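Local coordinates for protein probable glutathione reductase (Sinorhizobium meliloti, PDB 4DNA) that probably catalyses the NADPH-dependent reduction of glutathione disulfide to glutathione, working as a homodimer with one FAD bound per subunit, at residues 143-148 against 158-163; 164-169 against 187-192. All coordinates share one frame; numbering follows the deposited sequence.

Contact 1 (143-148 against 158-163); sequences GHPSPH and ITSNEA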
loop_
_atom_site.group_PDB
_atom_site.type_symbol
_atom_site.label_atom_id
_atom_site.label_comp_id
_atom_site.label_asym_id
_atom_site.label_seq_id
_atom_site.Cartn_x
_atom_site.Cartn_y
_atom_site.Cartn_z
ATOM N N GLY A 143 -22.305 -8.564 18.970
ATOM C CA GLY A 143 -22.761 -9.948 18.858
ATOM C C GLY A 143 -21.743 -10.949 19.374
ATOM O O GLY A 143 -20.873 -10.599 20.164
ATOM N N HIS A 144 -21.861 -12.192 18.916
ATOM C CA HIS A 144 -20.994 -13.301 19.321
ATOM C C HIS A 144 -21.055 -14.346 18.249
ATOM O O HIS A 144 -21.995 -14.340 17.454
ATOM C CB HIS A 144 -21.442 -13.899 20.651
ATOM C CG HIS A 144 -22.873 -14.400 20.654
ATOM N ND1 HIS A 144 -23.258 -15.506 19.990
ATOM C CD2 HIS A 144 -24.015 -13.902 21.278
ATOM C CE1 HIS A 144 -24.575 -15.703 20.175
ATOM N NE2 HIS A 144 -25.036 -14.719 20.961
ATOM N N PRO A 145 -20.076 -15.275 18.205
ATOM C CA PRO A 145 -20.136 -16.260 17.124
ATOM C C PRO A 145 -21.363 -17.132 17.292
ATOM O O PRO A 145 -21.771 -17.403 18.416
ATOM C CB PRO A 145 -18.869 -17.093 17.322
ATOM C CG PRO A 145 -17.976 -16.251 18.181
ATOM C CD PRO A 145 -18.903 -15.481 19.071
ATOM N N SER A 146 -21.953 -17.540 16.174
ATOM C CA SER A 146 -23.150 -18.374 16.190
ATOM C C SER A 146 -22.886 -19.746 16.803
ATOM O O SER A 146 -21.971 -20.449 16.378
ATOM C CB SER A 146 -23.714 -18.549 14.776
ATOM O OG SER A 146 -24.006 -17.297 14.180
ATOM N N PRO A 147 -23.674 -20.124 17.821
ATOM C CA PRO A 147 -23.666 -21.525 18.192
ATOM C C PRO A 147 -24.636 -22.238 17.262
ATOM O O PRO A 147 -25.689 -21.682 16.899
ATOM C CB PRO A 147 -24.194 -21.525 19.634
ATOM C CG PRO A 147 -24.590 -20.105 19.951
ATOM C CD PRO A 147 -24.602 -19.344 18.657
ATOM N N HIS A 148 -24.274 -23.447 16.850
ATOM C CA HIS A 148 -25.102 -24.174 15.919
ATOM C C HIS A 148 -25.711 -25.351 16.595
ATOM O O HIS A 148 -25.464 -26.499 16.204
ATOM C CB HIS A 148 -24.285 -24.548 14.693
ATOM C CG HIS A 148 -23.948 -23.359 13.828
ATOM N ND1 HIS A 148 -24.647 -23.049 12.711
ATOM C CD2 HIS A 148 -22.977 -22.364 13.976
ATOM C CE1 HIS A 148 -24.138 -21.926 12.161
ATOM N NE2 HIS A 148 -23.113 -21.509 12.935
ATOM N N ILE A 158 -14.737 -25.314 17.469
ATOM C CA ILE A 158 -14.234 -24.052 17.993
ATOM C C ILE A 158 -14.787 -22.834 17.252
ATOM O O ILE A 158 -15.282 -22.945 16.131
ATOM C CB ILE A 158 -12.691 -24.006 18.048
ATOM C CG1 ILE A 158 -12.070 -24.287 16.679
ATOM C CG2 ILE A 158 -12.168 -24.967 19.096
ATOM C CD1 ILE A 158 -10.616 -23.880 16.591
ATOM N N THR A 159 -14.727 -21.677 17.906
ATOM C CA THR A 159 -15.054 -20.419 17.250
ATOM C C THR A 159 -13.806 -19.555 17.249
ATOM O O THR A 159 -12.777 -19.934 17.811
ATOM C CB THR A 159 -16.196 -19.655 17.953
ATOM O OG1 THR A 159 -15.773 -19.243 19.255
ATOM C CG2 THR A 159 -17.433 -20.504 18.072
ATOM N N SER A 160 -13.906 -18.389 16.628
ATOM C CA SER A 160 -12.840 -17.411 16.681
ATOM C C SER A 160 -12.531 -16.963 18.121
ATOM O O SER A 160 -11.434 -16.471 18.416
ATOM C CB SER A 160 -13.179 -16.227 15.782
ATOM O OG SER A 160 -14.452 -15.686 16.086
ATOM N N ASN A 161 -13.490 -17.131 19.025
ATOM C CA ASN A 161 -13.198 -16.891 20.416
ATOM C C ASN A 161 -12.043 -17.777 20.849
ATOM O O ASN A 161 -11.074 -17.282 21.410
ATOM C CB ASN A 161 -14.427 -17.117 21.284
ATOM C CG ASN A 161 -15.370 -15.925 21.280
ATOM O OD1 ASN A 161 -14.949 -14.801 21.054
ATOM N ND2 ASN A 161 -16.647 -16.169 21.537
ATOM N N GLU A 162 -12.114 -19.073 20.542
ATOM C CA GLU A 162 -11.091 -20.022 20.997
ATOM C C GLU A 162 -9.931 -20.148 20.046
ATOM O O GLU A 162 -8.918 -20.762 20.392
ATOM C CB GLU A 162 -11.656 -21.420 21.203
ATOM C CG GLU A 162 -12.717 -21.508 22.266
ATOM C CD GLU A 162 -14.052 -21.115 21.716
ATOM O OE1 GLU A 162 -14.417 -21.645 20.640
ATOM O OE2 GLU A 162 -14.714 -20.261 22.337
ATOM N N ALA A 163 -10.072 -19.603 18.848
ATOM C CA ALA A 163 -9.073 -19.848 17.825
ATOM C C ALA A 163 -7.749 -19.225 18.220
ATOM O O ALA A 163 -6.701 -19.880 18.188
ATOM C CB ALA A 163 -9.540 -19.321 16.487
#
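The ring of P145 meets the first turn of helix 160-163. Its CB lies 3.8 Å from T159 CB, and the two side chains cross at about a right angle. T159 CG2 is equally close to P145 CB. On the other part of the ring, N161 brings its amide nitrogen to the proline, with ND2 3.4 Å from P145 CD. S160 OG sits near P145 CG. No polar bond joins the two segments; the polar bonds lie within each segment or run to neighbouring strands.

T159 is the N-cap of the helix and forms a capping box with E162. T159 OG1 sits between the backbone N and the carbonyl carbon (chi1 66°), which turns it to the helix and leaves CG2 to meet P145. T159 N donates to E162 OE1 at 2.8 Å, and T159 OG1 donates to the same oxygen from the same face of the carboxylate. T159 OG1 also accepts a weak bond from N161 N. Replacing T159 by an alanine is likely to cost E162 OE1 one of these donors and N161 N its capping acceptor, and to thin the packing on P145. H144 ND1 donates to P145 O nearly straight (170°), from above the carbonyl plane.

Strand 143-145 pairs antiparallel with strand 266-268. S160 packs on M261 and F185, about 4 Å from the bound FAD. This is consistent with a link between the FAD and pyridine-nucleotide domains, as in relatives.

Contact 2 (164-169 against 187-192); sequences FDLPAL and NIFHGL
L169 turns its CG anti to the backbone N (chi1 175°), which carries both methyls toward the end of helix 180-191 and L192. F189 places its CG anti to the carbonyl carbon (chi1 -73°), so that the ring reaches out from the helix to L166 and L169. The two leucines touch different atoms of this ring. L169 CD1 lies 4.4 Å from F189 CD1. L166 CD1 lies 4.4 Å from F189 CZ. Both methyls stand on the same side of the ring plane and approach it obliquely. These two are ordinary apolar distances, and the ring is buried where the helix faces the loop. The other methyl of L169, CD2, comes within 4.3 Å of the backbone oxygen L192 O.

Other elements complete the cluster. W81 of helix 81-106 touches both L169 and F189, and its NE1 bonds to L166 O. V194 also touches both L169 and F189. At the start of the loop, F164 meets Y54 edge-to-face.

Segment 164-169 leads towards strand 172-176. Helix 180-191 follows that strand through the glycines of a GxGxxA pattern, consistent with the dinucleotide-binding turn predicted there. The contact therefore packs the chain entering a Rossmann-type unit against the far end of its first helix. F189 itself is well away from the cofactor, with its side chain about 11 Å from the bound FAD. The succession of strand, glycine-rich turn and helix is consistent with the nucleotide-binding, Rossmann-type domain of this family.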
loop_
_atom_site.group_PDB
_atom_site.type_symbol
_atom_site.label_atom_id
_atom_site.label_comp_id
_atom_site.label_asym_id
_atom_site.label_seq_id
_atom_site.Cartn_x
_atom_site.Cartn_y
_atom_site.Cartn_z
ATOM N N PHE A 164 -7.801 -17.965 18.633
ATOM C CA PHE A 164 -6.589 -17.252 19.004
ATOM C C PHE A 164 -5.865 -17.903 20.171
ATOM O O PHE A 164 -4.637 -17.791 20.278
ATOM C CB PHE A 164 -6.901 -15.799 19.341
ATOM C CG PHE A 164 -7.470 -15.025 18.200
ATOM C CD1 PHE A 164 -6.674 -14.688 17.102
ATOM C CD2 PHE A 164 -8.795 -14.635 18.213
ATOM C CE1 PHE A 164 -7.196 -13.977 16.033
ATOM C CE2 PHE A 164 -9.325 -13.920 17.149
ATOM C CZ PHE A 164 -8.520 -13.584 16.063
ATOM N N ASP A 165 -6.620 -18.590 21.026
ATOM C CA ASP A 165 -6.089 -19.063 22.295
ATOM C C ASP A 165 -6.076 -20.574 22.471
ATOM O O ASP A 165 -6.060 -21.053 23.606
ATOM C CB ASP A 165 -6.853 -18.431 23.469
ATOM C CG ASP A 165 -6.586 -16.946 23.624
ATOM O OD1 ASP A 165 -5.434 -16.500 23.425
ATOM O OD2 ASP A 165 -7.540 -16.219 23.965
ATOM N N LEU A 166 -6.077 -21.332 21.378
ATOM C CA LEU A 166 -5.962 -22.782 21.515
ATOM C C LEU A 166 -4.745 -23.109 22.388
ATOM O O LEU A 166 -3.698 -22.477 22.249
ATOM C CB LEU A 166 -5.840 -23.469 20.156
ATOM C CG LEU A 166 -7.071 -23.421 19.261
ATOM C CD1 LEU A 166 -6.707 -23.831 17.852
ATOM C CD2 LEU A 166 -8.147 -24.335 19.808
ATOM N N PRO A 167 -4.890 -24.070 23.317
ATOM C CA PRO A 167 -3.765 -24.444 24.177
ATOM C C PRO A 167 -2.571 -25.035 23.420
ATOM O O PRO A 167 -1.450 -25.023 23.934
ATOM C CB PRO A 167 -4.385 -25.482 25.123
ATOM C CG PRO A 167 -5.821 -25.089 25.195
ATOM C CD PRO A 167 -6.153 -24.667 23.789
ATOM N N ALA A 168 -2.821 -25.562 22.225
ATOM C CA ALA A 168 -1.756 -26.043 21.345
ATOM C C ALA A 168 -2.151 -25.801 19.905
ATOM O O ALA A 168 -3.329 -25.584 19.586
ATOM C CB ALA A 168 -1.483 -27.518 21.570
ATOM N N LEU A 169 -1.162 -25.839 19.030
ATOM C CA LEU A 169 -1.405 -25.629 17.622
ATOM C C LEU A 169 -1.831 -26.941 16.969
ATOM O O LEU A 169 -1.080 -27.916 16.997
ATOM C CB LEU A 169 -0.142 -25.100 16.972
ATOM C CG LEU A 169 -0.203 -24.929 15.469
ATOM C CD1 LEU A 169 -0.837 -23.584 15.123
ATOM C CD2 LEU A 169 1.207 -25.046 14.919
ATOM N N ASN A 187 -6.136 -19.099 6.013
ATOM C CA ASN A 187 -4.835 -18.596 5.600
ATOM C C ASN A 187 -3.846 -18.464 6.759
ATOM O O ASN A 187 -2.667 -18.784 6.594
ATOM C CB ASN A 187 -4.981 -17.297 4.824
ATOM C CG ASN A 187 -5.380 -17.546 3.393
ATOM O OD1 ASN A 187 -4.537 -17.860 2.555
ATOM N ND2 ASN A 187 -6.668 -17.428 3.100
ATOM N N ILE A 188 -4.322 -18.013 7.920
ATOM C CA ILE A 188 -3.446 -17.890 9.073
ATOM C C ILE A 188 -2.895 -19.279 9.408
ATOM O O ILE A 188 -1.682 -19.495 9.398
ATOM C CB ILE A 188 -4.142 -17.216 10.287
ATOM C CG1 ILE A 188 -4.285 -15.708 10.053
ATOM C CG2 ILE A 188 -3.337 -17.415 11.559
ATOM C CD1 ILE A 188 -5.406 -15.069 10.831
ATOM N N PHE A 189 -3.785 -20.233 9.652
ATOM C CA PHE A 189 -3.352 -21.569 10.023
ATOM C C PHE A 189 -2.465 -22.213 8.973
ATOM O O PHE A 189 -1.446 -22.806 9.320
ATOM C CB PHE A 189 -4.534 -22.472 10.396
ATOM C CG PHE A 189 -5.137 -22.135 11.727
ATOM C CD1 PHE A 189 -4.330 -22.011 12.861
ATOM C CD2 PHE A 189 -6.499 -21.923 11.857
ATOM C CE1 PHE A 189 -4.868 -21.686 14.095
ATOM C CE2 PHE A 189 -7.046 -21.607 13.090
ATOM C CZ PHE A 189 -6.230 -21.483 14.211
ATOM N N HIS A 190 -2.832 -22.082 7.701
ATOM C CA HIS A 190 -2.023 -22.675 6.636
ATOM C C HIS A 190 -0.628 -22.147 6.666
ATOM O O HIS A 190 0.323 -22.920 6.664
ATOM C CB HIS A 190 -2.614 -22.469 5.247
ATOM C CG HIS A 190 -1.764 -23.065 4.150
ATOM N ND1 HIS A 190 -1.879 -24.353 3.762
ATOM C CD2 HIS A 190 -0.736 -22.515 3.384
ATOM C CE1 HIS A 190 -0.987 -24.611 2.793
ATOM N NE2 HIS A 190 -0.287 -23.488 2.561
ATOM N N GLY A 191 -0.508 -20.819 6.696
ATOM C CA GLY A 191 0.773 -20.130 6.790
ATOM C C GLY A 191 1.620 -20.684 7.914
ATOM O O GLY A 191 2.846 -20.785 7.787
ATOM N N LEU A 192 0.963 -21.071 9.005
ATOM C CA LEU A 192 1.658 -21.611 10.167
ATOM C C LEU A 192 1.931 -23.136 10.122
ATOM O O LEU A 192 2.476 -23.703 11.072
ATOM C CB LEU A 192 0.933 -21.183 11.447
ATOM C CG LEU A 192 0.762 -19.675 11.673
ATOM C CD1 LEU A 192 -0.097 -19.411 12.891
ATOM C CD2 LEU A 192 2.079 -18.938 11.807
#

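In the fold
The two contacts follow one another along the chain, and their centres are 15 Å apart. Contact 1 is partly buried and lies close to FAD, where strand 143-145 passes the cap of helix 160-163. It packs a proline ring on a helix start, with polar capping bonds beside it. Contact 2 is buried and lies farther from the chain centre. It is apolar, built almost wholly from leucine and phenylalanine side chains, between a loop and helix 180-191. The same helix serves both, since F185 packs on S160 and A163 of contact 1. They also touch directly: I158 CD1 lies 4.1 Å from L166 CD2.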